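Local coordinates for activated BY transcription factor SSRB (Salmonella enterica, PDB 2WNW), which belongs to glycoside hydrolase family 30 and combines a TIM-barrel domain with a beta-sandwich domain, at residues S51-A56 / D330-L335; A86-Q91 / M137-S142; S92-L97 / G340-G345; L347-I352 / N364-G369. All coordinates share one frame; numbering follows the deposited sequence.

Interaction 1: S51-A56 / D330-L335; sequences SFTEGA and DWNLLL
The TIM barrel closes here: the end of its first strand (48-51) meets the end of its last (327-330), and each segment then turns away, into helix 54-61 and into strand 332-336. One parallel bridge joins S51 to N332, S51 N donating to W331 O and L333 N returning a bond to S51 O at 3.0 Å, in the carbonyl plane and on a lone pair. The S51 hydroxyl, anti to its own carbonyl carbon (chi1 -51°), donates to D330 O at 2.7 Å and lies in plane at the edge of the W331 indole, near CE3. W331 CG is anti to its backbone N, so the indole crosses T53 at about a right angle, T53 CG2 lying 3.5 Å from W331 CH2; NE1 bonds a glycerol, and W144 lies nearly parallel to the indole. L333 CD1 lies 3.3 Å from F52 CE2, the two side chains alongside each other and pointing the same way. T53 is the N-cap of helix 54-61. With OG1 in the crowded position between N and carbonyl carbon (chi1 57°), the hydroxyl accepts from A56 N at 167° and donates to N332 OD1 at 2.7 Å, in the amide carbonyl plane.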
loop_
_atom_site.group_PDB
_atom_site.type_symbol
_atom_site.label_atom_id
_atom_site.label_comp_id
_atom_site.label_asym_id
_atom_site.label_seq_id
_atom_site.Cartn_x
_atom_site.Cartn_y
_atom_site.Cartn_z
ATOM N N SER A 51 11.997 7.714 -23.338
ATOM C CA SER A 51 11.432 8.491 -24.433
ATOM C C SER A 51 12.383 9.064 -25.467
ATOM O O SER A 51 13.485 9.515 -25.151
ATOM C CB SER A 51 10.594 9.634 -23.864
ATOM O OG SER A 51 9.670 9.156 -22.903
ATOM N N PHE A 52 11.921 9.042 -26.712
ATOM C CA PHE A 52 12.653 9.595 -27.838
ATOM C C PHE A 52 12.056 10.985 -28.055
ATOM O O PHE A 52 10.853 11.110 -28.287
ATOM C CB PHE A 52 12.414 8.782 -29.118
ATOM C CG PHE A 52 12.828 7.339 -29.028
ATOM C CD1 PHE A 52 11.874 6.326 -29.075
ATOM C CD2 PHE A 52 14.170 6.988 -28.950
ATOM C CE1 PHE A 52 12.250 4.984 -29.048
ATOM C CE2 PHE A 52 14.559 5.648 -28.921
ATOM C CZ PHE A 52 13.596 4.646 -28.971
ATOM N N THR A 53 12.880 12.021 -27.962
ATOM C CA THR A 53 12.422 13.389 -28.196
ATOM C C THR A 53 13.389 14.008 -29.195
ATOM O O THR A 53 14.469 13.468 -29.422
ATOM C CB THR A 53 12.459 14.241 -26.910
ATOM O OG1 THR A 53 13.788 14.235 -26.374
ATOM C CG2 THR A 53 11.485 13.693 -25.874
ATOM N N GLU A 54 13.007 15.129 -29.797
ATOM C CA GLU A 54 13.903 15.780 -30.741
ATOM C C GLU A 54 15.204 16.105 -30.012
ATOM O O GLU A 54 16.289 15.990 -30.581
ATOM C CB GLU A 54 13.283 17.065 -31.298
ATOM C CG GLU A 54 14.311 17.969 -31.981
ATOM C CD GLU A 54 13.691 18.992 -32.908
ATOM O OE1 GLU A 54 13.463 18.660 -34.091
ATOM O OE2 GLU A 54 13.428 20.124 -32.453
ATOM N N GLY A 55 15.089 16.496 -28.746
ATOM C CA GLY A 55 16.272 16.813 -27.963
ATOM C C GLY A 55 17.205 15.620 -27.866
ATOM O O GLY A 55 18.403 15.729 -28.134
ATOM N N ALA A 56 16.660 14.473 -27.472
ATOM C CA ALA A 56 17.461 13.261 -27.354
ATOM C C ALA A 56 18.040 12.882 -28.717
ATOM O O ALA A 56 19.183 12.441 -28.812
ATOM C CB ALA A 56 16.606 12.113 -26.808
ATOM N N ASP A 330 10.208 6.029 -18.920
ATOM C CA ASP A 330 10.957 7.176 -18.424
ATOM C C ASP A 330 10.805 8.298 -19.454
ATOM O O ASP A 330 10.333 8.063 -20.566
ATOM C CB ASP A 330 12.427 6.770 -18.275
ATOM C CG ASP A 330 13.318 7.901 -17.787
ATOM O OD1 ASP A 330 12.859 8.745 -16.986
ATOM O OD2 ASP A 330 14.497 7.926 -18.196
ATOM N N TRP A 331 11.184 9.514 -19.078
ATOM C CA TRP A 331 11.105 10.647 -19.997
ATOM C C TRP A 331 12.353 10.538 -20.885
ATOM O O TRP A 331 12.786 9.423 -21.191
ATOM C CB TRP A 331 11.085 11.953 -19.191
ATOM C CG TRP A 331 10.752 13.237 -19.941
ATOM C CD1 TRP A 331 10.985 14.507 -19.494
ATOM C CD2 TRP A 331 10.119 13.378 -21.229
ATOM N NE1 TRP A 331 10.543 15.426 -20.415
ATOM C CE2 TRP A 331 10.008 14.765 -21.489
ATOM C CE3 TRP A 331 9.636 12.472 -22.187
ATOM C CZ2 TRP A 331 9.437 15.270 -22.667
ATOM C CZ3 TRP A 331 9.066 12.974 -23.364
ATOM C CH2 TRP A 331 8.974 14.362 -23.591
ATOM N N ASN A 332 12.942 11.664 -21.289
ATOM C CA ASN A 332 14.127 11.642 -22.160
ATOM C C ASN A 332 15.140 10.540 -21.845
ATOM O O ASN A 332 15.635 10.440 -20.727
ATOM C CB ASN A 332 14.869 12.980 -22.106
ATOM C CG ASN A 332 13.995 14.149 -22.475
ATOM O OD1 ASN A 332 13.722 14.396 -23.655
ATOM N ND2 ASN A 332 13.542 14.882 -21.462
ATOM N N LEU A 333 15.455 9.727 -22.849
ATOM C CA LEU A 333 16.431 8.650 -22.703
ATOM C C LEU A 333 17.820 9.243 -22.562
ATOM O O LEU A 333 18.683 8.704 -21.859
ATOM C CB LEU A 333 16.477 7.785 -23.962
ATOM C CG LEU A 333 15.376 6.815 -24.357
ATOM C CD1 LEU A 333 15.523 6.484 -25.836
ATOM C CD2 LEU A 333 15.475 5.568 -23.511
ATOM N N LEU A 334 18.019 10.356 -23.257
ATOM C CA LEU A 334 19.316 11.006 -23.327
ATOM C C LEU A 334 19.203 12.515 -23.474
ATOM O O LEU A 334 18.277 13.012 -24.106
ATOM C CB LEU A 334 20.051 10.434 -24.544
ATOM C CG LEU A 334 21.254 11.166 -25.135
ATOM C CD1 LEU A 334 22.468 10.899 -24.268
ATOM C CD2 LEU A 334 21.499 10.679 -26.568
ATOM N N LEU A 335 20.162 13.237 -22.899
ATOM C CA LEU A 335 20.200 14.694 -22.990
ATOM C C LEU A 335 21.659 15.140 -22.939
ATOM O O LEU A 335 22.542 14.332 -22.648
ATOM C CB LEU A 335 19.415 15.326 -21.836
ATOM C CG LEU A 335 17.893 15.131 -21.852
ATOM C CD1 LEU A 335 17.288 15.760 -20.605
ATOM C CD2 LEU A 335 17.299 15.771 -23.103
#

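Interaction 2: A86-Q91 / M137-S142; sequences ARMPIQ and MKLMAS
Backbone hydrogen bonds zip strands 85-90 and 138-143 together as parallel neighbours, the second and third of the TIM barrel, with A86, R87, M88 and P89 level with L139, M140, A141 and S142. M140 N donates to A86 O, M88 N to M140 O at 2.8 Å and S142 N to M88 O, the last two nearly along the C=O axis; I90 N closes the ladder on S142 O. At the start of the strands the bond from A86 N to K138 O is weak, and one water donates to both A86 O and K138 O there. Apolar contacts fill the face carrying A86, M88, L139 and A141, which packs against helices 124-133 and 167-183. A86 CB touches L139 CD2 at 3.5 Å and the methyl of M137, whose chain bends at chi3 to bring CE over. M88 starts from the crowded position (chi1 51°) and runs out extended, crossing L139 obliquely with CE 4.0 Å from L139 CB. I90 sets CG1 3.7 Å from A141 CB. The polar contact lies on the other face, inside the barrel. R87, extended from CG to NE with CG anti to the backbone N, gives NE to S142 OG at 3.0 Å, 23° out of the guanidinium plane; S192 also bonds that hydroxyl. NH1 makes a salt bridge to E294 and NH2 one to D239, with a hydrogen bond to N195. Gripped at all three nitrogens, the guanidinium is held in a fixed orientation, and its charge, shared with two carboxylates inside the barrel, would be expected to favour their ionised forms.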
loop_
_atom_site.group_PDB
_atom_site.type_symbol
_atom_site.label_atom_id
_atom_site.label_comp_id
_atom_site.label_asym_id
_atom_site.label_seq_id
_atom_site.Cartn_x
_atom_site.Cartn_y
_atom_site.Cartn_z
ATOM N N ALA A 86 8.664 2.544 -25.266
ATOM C CA ALA A 86 9.155 3.878 -25.572
ATOM C C ALA A 86 7.979 4.807 -25.822
ATOM O O ALA A 86 6.881 4.366 -26.167
ATOM C CB ALA A 86 10.068 3.850 -26.798
ATOM N N ARG A 87 8.213 6.099 -25.622
ATOM C CA ARG A 87 7.192 7.109 -25.868
ATOM C C ARG A 87 7.882 8.182 -26.692
ATOM O O ARG A 87 9.073 8.444 -26.510
ATOM C CB ARG A 87 6.671 7.689 -24.547
ATOM C CG ARG A 87 5.595 8.775 -24.695
ATOM C CD ARG A 87 4.730 8.847 -23.432
ATOM N NE ARG A 87 3.749 9.936 -23.434
ATOM C CZ ARG A 87 3.945 11.132 -22.879
ATOM N NH1 ARG A 87 5.094 11.417 -22.274
ATOM N NH2 ARG A 87 2.978 12.040 -22.896
ATOM N N MET A 88 7.142 8.778 -27.615
ATOM C CA MET A 88 7.688 9.824 -28.471
ATOM C C MET A 88 6.600 10.848 -28.761
ATOM O O MET A 88 5.411 10.539 -28.699
ATOM C CB MET A 88 8.228 9.214 -29.765
ATOM C CG MET A 88 7.253 8.289 -30.474
ATOM S SD MET A 88 8.138 7.209 -31.608
ATOM C CE MET A 88 6.777 6.346 -32.402
ATOM N N PRO A 89 6.996 12.088 -29.073
ATOM C CA PRO A 89 6.045 13.157 -29.359
ATOM C C PRO A 89 5.560 13.286 -30.797
ATOM O O PRO A 89 6.318 13.074 -31.749
ATOM C CB PRO A 89 6.806 14.399 -28.916
ATOM C CG PRO A 89 8.196 14.080 -29.381
ATOM C CD PRO A 89 8.365 12.628 -28.947
ATOM N N ILE A 90 4.280 13.623 -30.930
ATOM C CA ILE A 90 3.649 13.869 -32.221
ATOM C C ILE A 90 3.743 15.397 -32.273
ATOM O O ILE A 90 3.004 16.100 -31.580
ATOM C CB ILE A 90 2.171 13.397 -32.223
ATOM C CG1 ILE A 90 2.123 11.878 -32.025
ATOM C CG2 ILE A 90 1.487 13.800 -33.531
ATOM C CD1 ILE A 90 0.713 11.293 -31.934
ATOM N N GLN A 91 4.677 15.882 -33.089
ATOM C CA GLN A 91 5.003 17.302 -33.231
ATOM C C GLN A 91 5.867 17.667 -32.016
ATOM O O GLN A 91 6.183 16.805 -31.199
ATOM C CB GLN A 91 3.746 18.181 -33.331
ATOM C CG GLN A 91 2.858 17.796 -34.520
ATOM C CD GLN A 91 1.865 18.872 -34.928
ATOM O OE1 GLN A 91 1.282 19.562 -34.085
ATOM N NE2 GLN A 91 1.646 19.001 -36.231
ATOM N N MET A 137 10.151 -3.613 -29.957
ATOM C CA MET A 137 9.793 -2.574 -28.995
ATOM C C MET A 137 8.358 -2.123 -29.233
ATOM O O MET A 137 7.917 -2.019 -30.378
ATOM C CB MET A 137 10.693 -1.347 -29.151
ATOM C CG MET A 137 12.132 -1.524 -28.746
ATOM S SD MET A 137 12.961 0.075 -28.874
ATOM C CE MET A 137 12.160 0.957 -27.519
ATOM N N LYS A 138 7.635 -1.851 -28.153
ATOM C CA LYS A 138 6.262 -1.372 -28.254
ATOM C C LYS A 138 6.365 0.149 -28.126
ATOM O O LYS A 138 6.743 0.665 -27.070
ATOM C CB LYS A 138 5.414 -1.946 -27.117
ATOM C CG LYS A 138 3.971 -1.469 -27.110
ATOM C CD LYS A 138 3.229 -1.956 -25.872
ATOM C CE LYS A 138 1.802 -1.424 -25.847
ATOM N NZ LYS A 138 1.069 -1.800 -24.606
ATOM N N LEU A 139 6.030 0.862 -29.198
ATOM C CA LEU A 139 6.135 2.315 -29.208
ATOM C C LEU A 139 4.816 3.056 -29.002
ATOM O O LEU A 139 3.779 2.689 -29.562
ATOM C CB LEU A 139 6.780 2.770 -30.524
ATOM C CG LEU A 139 8.085 2.056 -30.904
ATOM C CD1 LEU A 139 8.562 2.531 -32.272
ATOM C CD2 LEU A 139 9.146 2.321 -29.851
ATOM N N MET A 140 4.879 4.111 -28.198
ATOM C CA MET A 140 3.720 4.939 -27.893
ATOM C C MET A 140 3.977 6.372 -28.353
ATOM O O MET A 140 5.069 6.903 -28.159
ATOM C CB MET A 140 3.460 4.924 -26.388
ATOM C CG MET A 140 2.286 5.778 -25.933
ATOM S SD MET A 140 2.084 5.663 -24.144
ATOM C CE MET A 140 0.691 6.746 -23.857
ATOM N N ALA A 141 2.976 6.993 -28.967
ATOM C CA ALA A 141 3.115 8.368 -29.439
ATOM C C ALA A 141 2.065 9.234 -28.757
ATOM O O ALA A 141 0.913 8.821 -28.608
ATOM C CB ALA A 141 2.952 8.428 -30.959
ATOM N N SER A 142 2.476 10.429 -28.335
ATOM C CA SER A 142 1.593 11.374 -27.653
ATOM C C SER A 142 1.854 12.793 -28.144
ATOM O O SER A 142 3.000 13.171 -28.375
ATOM C CB SER A 142 1.841 11.359 -26.137
ATOM O OG SER A 142 1.696 10.068 -25.580
HETATM O O HOH W 1 5.263 2.150 -25.121
#

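Interaction 3: S92-L97 / G340-G345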
loop_
_atom_site.group_PDB
_atom_site.type_symbol
_atom_site.label_atom_id
_atom_site.label_comp_id
_atom_site.label_asym_id
_atom_site.label_seq_id
_atom_site.Cartn_x
_atom_site.Cartn_y
_atom_site.Cartn_z
ATOM N N SER A 92 6.247 18.931 -31.886
ATOM C CA SER A 92 7.133 19.343 -30.799
ATOM C C SER A 92 6.647 19.284 -29.347
ATOM O O SER A 92 5.459 19.421 -29.056
ATOM C CB SER A 92 7.638 20.759 -31.080
ATOM O OG SER A 92 6.557 21.669 -31.160
ATOM N N CYS A 93 7.602 19.063 -28.444
ATOM C CA CYS A 93 7.359 19.062 -27.007
ATOM C C CYS A 93 8.415 20.049 -26.508
ATOM O O CYS A 93 9.144 20.616 -27.326
ATOM C CB CYS A 93 7.552 17.661 -26.393
ATOM S SG CYS A 93 9.222 16.980 -26.407
ATOM N N ASP A 94 8.511 20.281 -25.202
ATOM C CA ASP A 94 9.503 21.244 -24.717
ATOM C C ASP A 94 10.932 20.816 -25.029
ATOM O O ASP A 94 11.808 21.658 -25.250
ATOM C CB ASP A 94 9.324 21.509 -23.212
ATOM C CG ASP A 94 9.366 20.249 -22.380
ATOM O OD1 ASP A 94 8.738 19.248 -22.783
ATOM O OD2 ASP A 94 10.011 20.270 -21.309
ATOM N N PHE A 95 11.174 19.509 -25.059
ATOM C CA PHE A 95 12.505 19.029 -25.381
ATOM C C PHE A 95 12.697 18.947 -26.892
ATOM O O PHE A 95 12.824 17.866 -27.479
ATOM C CB PHE A 95 12.779 17.683 -24.704
ATOM C CG PHE A 95 13.218 17.822 -23.276
ATOM C CD1 PHE A 95 12.287 17.837 -22.237
ATOM C CD2 PHE A 95 14.561 18.025 -22.978
ATOM C CE1 PHE A 95 12.692 18.058 -20.917
ATOM C CE2 PHE A 95 14.976 18.246 -21.669
ATOM C CZ PHE A 95 14.039 18.264 -20.634
ATOM N N SER A 96 12.704 20.126 -27.506
ATOM C CA SER A 96 12.888 20.278 -28.944
ATOM C C SER A 96 13.702 21.549 -29.133
ATOM O O SER A 96 13.830 22.350 -28.206
ATOM C CB SER A 96 11.537 20.435 -29.649
ATOM O OG SER A 96 10.694 19.320 -29.415
ATOM N N LEU A 97 14.255 21.731 -30.325
ATOM C CA LEU A 97 15.044 22.922 -30.611
ATOM C C LEU A 97 14.101 24.119 -30.685
ATOM O O LEU A 97 14.524 25.270 -30.596
ATOM C CB LEU A 97 15.795 22.749 -31.933
ATOM C CG LEU A 97 16.797 21.590 -31.981
ATOM C CD1 LEU A 97 17.424 21.505 -33.365
ATOM C CD2 LEU A 97 17.872 21.794 -30.919
ATOM N N GLY A 340 19.749 19.530 -21.627
ATOM C CA GLY A 340 18.997 20.084 -22.738
ATOM C C GLY A 340 19.236 19.267 -23.991
ATOM O O GLY A 340 19.808 18.179 -23.914
ATOM N N PRO A 341 18.845 19.774 -25.171
ATOM C CA PRO A 341 18.197 21.070 -25.395
ATOM C C PRO A 341 16.704 21.097 -25.072
ATOM O O PRO A 341 16.002 20.105 -25.253
ATOM C CB PRO A 341 18.466 21.326 -26.872
ATOM C CG PRO A 341 18.347 19.947 -27.450
ATOM C CD PRO A 341 19.103 19.089 -26.450
ATOM N N ASN A 342 16.232 22.246 -24.596
ATOM C CA ASN A 342 14.823 22.446 -24.253
ATOM C C ASN A 342 14.507 23.878 -24.686
ATOM O O ASN A 342 15.130 24.824 -24.202
ATOM C CB ASN A 342 14.619 22.279 -22.744
ATOM C CG ASN A 342 13.159 22.351 -22.337
ATOM O OD1 ASN A 342 12.537 23.417 -22.375
ATOM N ND2 ASN A 342 12.599 21.207 -21.946
ATOM N N HIS A 343 13.540 24.045 -25.585
ATOM C CA HIS A 343 13.239 25.380 -26.091
ATOM C C HIS A 343 12.593 26.363 -25.117
ATOM O O HIS A 343 12.342 27.512 -25.475
ATOM C CB HIS A 343 12.446 25.284 -27.410
ATOM C CG HIS A 343 10.982 25.016 -27.247
ATOM N ND1 HIS A 343 10.076 26.003 -26.923
ATOM C CD2 HIS A 343 10.258 23.884 -27.424
ATOM C CE1 HIS A 343 8.857 25.491 -26.910
ATOM N NE2 HIS A 343 8.941 24.208 -27.212
ATOM N N GLN A 344 12.341 25.924 -23.886
ATOM C CA GLN A 344 11.781 26.808 -22.868
ATOM C C GLN A 344 12.690 26.861 -21.642
ATOM O O GLN A 344 12.312 27.389 -20.599
ATOM C CB GLN A 344 10.379 26.364 -22.453
ATOM C CG GLN A 344 9.270 27.012 -23.261
ATOM C CD GLN A 344 9.300 28.527 -23.173
ATOM O OE1 GLN A 344 9.560 29.213 -24.163
ATOM N NE2 GLN A 344 9.041 29.057 -21.982
ATOM N N GLY A 345 13.893 26.312 -21.778
ATOM C CA GLY A 345 14.845 26.315 -20.680
ATOM C C GLY A 345 14.507 25.377 -19.533
ATOM O O GLY A 345 15.076 25.490 -18.446
#
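An asparagine amide stands on end over a phenylalanine ring: N342 ND2 sits 3.2 Å above the plane of F95, over its centre, with amide and ring planes 88° apart. The two segments belong to loops of the TIM-barrel domain, one following strand 85-90 and the other lying between strands 332-336 and 352-355. N342 CG is anti to its backbone N (chi1 -175°), which brings the amide across D94 and F95. ND2 donates in its own amide plane to D94 OD2 at 2.8 Å, meeting the carboxylate from above its plane. D94 comes from the crowded position between N and carbonyl carbon; OD2 also accepts from N346, while OD1 bonds a glycerol. The other end of the amide forms an Asx turn, N342 OD1 accepting from Q344 N on a lone pair, inside the type I turn from N342 to G345. F95 is the centre of an inverse gamma turn; beside it D94 O accepts from H343 N, which approaches at 3.0 Å nearly along the C=O axis. P341, entered through a cis peptide, lays its ring obliquely across L97, with L97 CD2 4.0 Å from P341 CG; P341 O is buried with no hydrogen-bond partner in the model. H343 also takes the crowded first torsion (chi1 80°), turning its imidazole toward the backbone of C93 and D94, and NE2 is bonded by D204. The ring meets S96 O at its edge, in plane, and H343 CD2 lies 3.5 Å from C93 O.

Interaction 4: L347-I352 / N364-G369; sequences LCEAPI and NHSWYG
Two direct hydrogen bonds, both donated by N364, tie the segments together. N364 N gives a nearly straight bond (163°) to P351 O at 2.8 Å, and its side-chain amide reaches one residue further back, ND2 donating to A350 O at 2.8 Å. The second acceptor lies in the amide plane of N364 and the donor in the carbonyl plane of A350; Q353 takes a further bond from ND2, and the two together fix the rotation of the amide. Flat against this amide lies the E349 carboxylate, the side chains meeting tip to tip with their planes 14° apart and stacked, and E349 CG 3.5 Å from N364 ND2. Waters extend the polar contact. One donates to E349 OE1 and accepts from S366 N in the first turn of helix 365-374; another donates to the same oxygen and lies 2.6 Å from S366 OG. The segments thus join the loop that leads into strand 352-355 to the start of the helix that follows strand 360-363, within the TIM-barrel domain. The S366 hydroxyl, in the crowded position, also touches P351, OG lying 3.3 Å from P351 CA. In the apolar packing P351 CB lies 3.9 Å from W367 CB, at the edge of the indole. W367 CG is anti to its backbone N (chi1 -171°), which carries the ring alongside I352, with I352 CG1 3.6 Å from W367 CD1; H81 stacks on the indole.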
loop_
_atom_site.group_PDB
_atom_site.type_symbol
_atom_site.label_atom_id
_atom_site.label_comp_id
_atom_site.label_asym_id
_atom_site.label_seq_id
_atom_site.Cartn_x
_atom_site.Cartn_y
_atom_site.Cartn_z
ATOM N N LEU A 347 15.394 22.580 -18.336
ATOM C CA LEU A 347 16.442 21.560 -18.287
ATOM C C LEU A 347 16.160 20.487 -17.236
ATOM O O LEU A 347 15.725 20.792 -16.126
ATOM C CB LEU A 347 17.792 22.225 -18.000
ATOM C CG LEU A 347 18.184 23.371 -18.945
ATOM C CD1 LEU A 347 19.488 24.005 -18.478
ATOM C CD2 LEU A 347 18.322 22.845 -20.366
ATOM N N CYS A 348 16.422 19.232 -17.593
ATOM C CA CYS A 348 16.189 18.103 -16.694
ATOM C C CYS A 348 17.300 17.073 -16.831
ATOM O O CYS A 348 18.046 17.074 -17.805
ATOM C CB CYS A 348 14.866 17.401 -17.030
ATOM S SG CYS A 348 13.362 18.402 -16.923
ATOM N N GLU A 349 17.407 16.186 -15.851
ATOM C CA GLU A 349 18.406 15.130 -15.929
ATOM C C GLU A 349 17.803 13.986 -16.750
ATOM O O GLU A 349 16.581 13.874 -16.862
ATOM C CB GLU A 349 18.755 14.624 -14.526
ATOM C CG GLU A 349 19.941 13.677 -14.482
ATOM C CD GLU A 349 20.171 13.096 -13.099
ATOM O OE1 GLU A 349 19.439 12.162 -12.710
ATOM O OE2 GLU A 349 21.082 13.587 -12.396
ATOM N N ALA A 350 18.663 13.165 -17.347
ATOM C CA ALA A 350 18.238 11.990 -18.107
ATOM C C ALA A 350 19.182 10.903 -17.600
ATOM O O ALA A 350 20.322 11.199 -17.227
ATOM C CB ALA A 350 18.420 12.210 -19.613
ATOM N N PRO A 351 18.729 9.639 -17.561
ATOM C CA PRO A 351 19.602 8.566 -17.069
ATOM C C PRO A 351 20.972 8.527 -17.732
ATOM O O PRO A 351 21.953 8.110 -17.119
ATOM C CB PRO A 351 18.775 7.307 -17.320
ATOM C CG PRO A 351 17.368 7.809 -17.097
ATOM C CD PRO A 351 17.382 9.123 -17.864
ATOM N N ILE A 352 21.031 8.946 -18.992
ATOM C CA ILE A 352 22.299 9.000 -19.702
ATOM C C ILE A 352 22.437 10.389 -20.298
ATOM O O ILE A 352 21.499 10.918 -20.898
ATOM C CB ILE A 352 22.394 7.946 -20.835
ATOM C CG1 ILE A 352 22.408 6.540 -20.236
ATOM C CG2 ILE A 352 23.672 8.169 -21.651
ATOM C CD1 ILE A 352 22.628 5.435 -21.256
ATOM N N ASN A 364 23.908 8.221 -15.049
ATOM C CA ASN A 364 23.533 8.690 -13.720
ATOM C C ASN A 364 22.968 7.554 -12.873
ATOM O O ASN A 364 22.679 6.475 -13.388
ATOM C CB ASN A 364 22.515 9.826 -13.842
ATOM C CG ASN A 364 23.123 11.081 -14.440
ATOM O OD1 ASN A 364 24.126 11.588 -13.939
ATOM N ND2 ASN A 364 22.525 11.585 -15.518
ATOM N N HIS A 365 22.813 7.796 -11.573
ATOM C CA HIS A 365 22.285 6.774 -10.670
ATOM C C HIS A 365 20.959 6.200 -11.169
ATOM O O HIS A 365 20.710 5.000 -11.053
ATOM C CB HIS A 365 22.088 7.350 -9.260
ATOM C CG HIS A 365 23.346 7.421 -8.444
ATOM N ND1 HIS A 365 24.578 7.705 -8.995
ATOM C CD2 HIS A 365 23.553 7.287 -7.113
ATOM C CE1 HIS A 365 25.488 7.743 -8.037
ATOM N NE2 HIS A 365 24.893 7.493 -6.886
ATOM N N SER A 366 20.107 7.061 -11.714
ATOM C CA SER A 366 18.802 6.630 -12.209
ATOM C C SER A 366 18.899 5.510 -13.245
ATOM O O SER A 366 18.043 4.631 -13.287
ATOM C CB SER A 366 18.045 7.821 -12.799
ATOM O OG SER A 366 18.776 8.404 -13.862
ATOM N N TRP A 367 19.938 5.530 -14.073
ATOM C CA TRP A 367 20.101 4.488 -15.084
ATOM C C TRP A 367 20.215 3.123 -14.402
ATOM O O TRP A 367 19.590 2.157 -14.833
ATOM C CB TRP A 367 21.351 4.744 -15.936
ATOM C CG TRP A 367 21.465 3.825 -17.129
ATOM C CD1 TRP A 367 20.846 3.970 -18.339
ATOM C CD2 TRP A 367 22.226 2.610 -17.211
ATOM N NE1 TRP A 367 21.174 2.921 -19.173
ATOM C CE2 TRP A 367 22.017 2.071 -18.504
ATOM C CE3 TRP A 367 23.060 1.922 -16.319
ATOM C CZ2 TRP A 367 22.615 0.874 -18.925
ATOM C CZ3 TRP A 367 23.655 0.732 -16.736
ATOM C CH2 TRP A 367 23.427 0.222 -18.030
ATOM N N TYR A 368 21.006 3.049 -13.334
ATOM C CA TYR A 368 21.176 1.789 -12.611
ATOM C C TYR A 368 19.915 1.429 -11.835
ATOM O O TYR A 368 19.581 0.254 -11.700
ATOM C CB TYR A 368 22.371 1.859 -11.655
ATOM C CG TYR A 368 23.676 2.154 -12.353
ATOM C CD1 TYR A 368 24.166 3.457 -12.434
ATOM C CD2 TYR A 368 24.399 1.135 -12.974
ATOM C CE1 TYR A 368 25.344 3.740 -13.119
ATOM C CE2 TYR A 368 25.578 1.408 -13.665
ATOM C CZ TYR A 368 26.042 2.711 -13.734
ATOM O OH TYR A 368 27.194 2.989 -14.434
ATOM N N GLY A 369 19.214 2.445 -11.334
ATOM C CA GLY A 369 17.985 2.204 -10.600
ATOM C C GLY A 369 16.952 1.550 -11.500
ATOM O O GLY A 369 16.325 0.562 -11.126
HETATM O O HOH W 2 20.315 9.932 -11.214
HETATM O O HOH W 3 17.906 10.768 -14.531
#

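How the interactions relate
Interactions 1 and 2 lie deepest and both belong to the barrel wall: one closes first strand on last, the other joins second to third, and F52 N bonding R87 O connects them. Interaction 2 is a regular ladder, whereas interaction 1 has a single bridge and leans on hydroxyl groups. Interaction 3, in the loops beyond, is only partly buried; turns and an amide over a ring replace the ladder. It meets interaction 1 through E54 OE2 with L97 N and G55 N with F95 O. Interaction 4 is buried beside the end of the last barrel strand, bonded by one asparagine and waters; P351 packs on D330 of interaction 1, while the centres of interactions 4 and 2 are about 20 Å apart.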